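Local atomic coordinates of peptidoglycan-recognition protein SD (Drosophila melanogaster, PDB entry 2RKQ), a protein that binds bacterial peptidoglycan and activates the Toll pathway in the innate immune response of the fly. Residues A[32-37]-A[99-104]. Numbering follows the deposited sequence.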
# COMPACT_ATOMS: atom_id res chain seq x y z
N ALA A 32 -2.12 -0.54 4.81
CA ALA A 32 -3.00 0.60 5.01
C ALA A 32 -4.32 0.42 4.27
O ALA A 32 -4.46 -0.48 3.46
CB ALA A 32 -2.31 1.88 4.54
N HIS A 33 -5.30 1.26 4.61
CA HIS A 33 -6.41 1.50 3.70
C HIS A 33 -6.40 2.96 3.30
O HIS A 33 -5.77 3.79 3.96
CB HIS A 33 -7.77 1.01 4.26
CG HIS A 33 -8.38 1.83 5.36
ND1 HIS A 33 -7.75 2.86 6.03
CD2 HIS A 33 -9.60 1.70 5.94
CE1 HIS A 33 -8.58 3.35 6.95
NE2 HIS A 33 -9.70 2.66 6.91
N THR A 34 -7.08 3.26 2.21
CA THR A 34 -7.12 4.65 1.74
C THR A 34 -8.17 5.44 2.49
O THR A 34 -8.12 6.68 2.50
CB THR A 34 -7.39 4.74 0.24
OG1 THR A 34 -8.65 4.13 -0.05
CG2 THR A 34 -6.31 4.04 -0.52
N ALA A 35 -9.11 4.71 3.09
CA ALA A 35 -10.18 5.24 3.96
C ALA A 35 -11.33 5.88 3.20
O ALA A 35 -12.31 6.32 3.80
CB ALA A 35 -9.63 6.19 5.03
N GLY A 36 -11.21 5.91 1.87
CA GLY A 36 -12.24 6.54 1.04
C GLY A 36 -13.19 5.51 0.46
O GLY A 36 -13.42 4.45 1.05
N GLY A 37 -13.76 5.85 -0.69
CA GLY A 37 -14.69 4.97 -1.36
C GLY A 37 -14.02 3.71 -1.89
O GLY A 37 -12.82 3.70 -2.18
N GLY A 99 4.89 0.13 1.56
CA GLY A 99 3.52 0.51 1.92
C GLY A 99 2.53 -0.01 0.90
O GLY A 99 2.64 0.29 -0.31
N ILE A 100 1.57 -0.80 1.38
CA ILE A 100 0.55 -1.39 0.53
C ILE A 100 -0.79 -0.92 1.08
O ILE A 100 -1.10 -1.17 2.24
CB ILE A 100 0.62 -2.92 0.61
CG1 ILE A 100 1.98 -3.42 0.08
CG2 ILE A 100 -0.50 -3.53 -0.22
CD1 ILE A 100 2.33 -4.81 0.53
N ALA A 101 -1.56 -0.22 0.25
CA ALA A 101 -2.85 0.29 0.70
C ALA A 101 -3.98 -0.36 -0.05
O ALA A 101 -3.97 -0.43 -1.28
CB ALA A 101 -2.93 1.81 0.54
N PHE A 102 -4.95 -0.87 0.70
CA PHE A 102 -6.17 -1.34 0.08
C PHE A 102 -7.05 -0.13 -0.18
O PHE A 102 -7.26 0.72 0.70
CB PHE A 102 -6.91 -2.28 1.02
CG PHE A 102 -6.32 -3.66 1.10
CD1 PHE A 102 -5.15 -3.90 1.81
CD2 PHE A 102 -7.00 -4.74 0.52
CE1 PHE A 102 -4.63 -5.18 1.90
CE2 PHE A 102 -6.49 -6.03 0.60
CZ PHE A 102 -5.31 -6.26 1.30
N ILE A 103 -7.57 -0.07 -1.40
CA ILE A 103 -8.45 1.03 -1.76
C ILE A 103 -9.82 0.75 -1.14
O ILE A 103 -10.42 -0.31 -1.38
CB ILE A 103 -8.59 1.19 -3.28
CG1 ILE A 103 -7.21 1.47 -3.91
CG2 ILE A 103 -9.63 2.30 -3.59
CD1 ILE A 103 -7.17 1.39 -5.43
N GLY A 104 -10.27 1.71 -0.33
CA GLY A 104 -11.54 1.59 0.38
C GLY A 104 -11.40 1.85 1.86
O GLY A 104 -10.35 2.27 2.33
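Gly104 O comes obliquely against the His33 ring, 3.6 Å from CG, while Ala35 CA covers one face of that imidazole, over its centre. The Phe102 ring meets Ala32 O at its edge, in plane, 3.9 Å from CD1; the Phe102 side chain also packs on Ala115 and Ala119 of helix 113-128. Both rings rise from the same face of two parallel neighbouring strands, 26-33 and 97-102, of the amidase-like sheet: Ala32 N donates almost straight to Ile100 O (2.8 Å), and Ala32 O takes Phe102 N. Past His33 the strand ends, but Thr34 N still reaches Phe102 O at 3.0 Å. With chi1 at 60°, Thr34 OG1 sits between its own backbone N and carbonyl carbon and receives Gly104 N at 2.9 Å, nearly linear at 178°. Thr34 CG2 lies against Phe102 O and Ile103 CA, the Ala101 methyl a little farther off; Leu70 and Leu52 also pack on Thr34. A valine in place of Thr34 would probably leave the buried amide of Gly104 without its side-chain acceptor. Ala35 N, finally, bonds Gly104 O from above the carbonyl plane. Gly104 thus uses both its N-H and its C=O, so side-chain and backbone bonds carry the pairing of the two segments beyond the sheet's end.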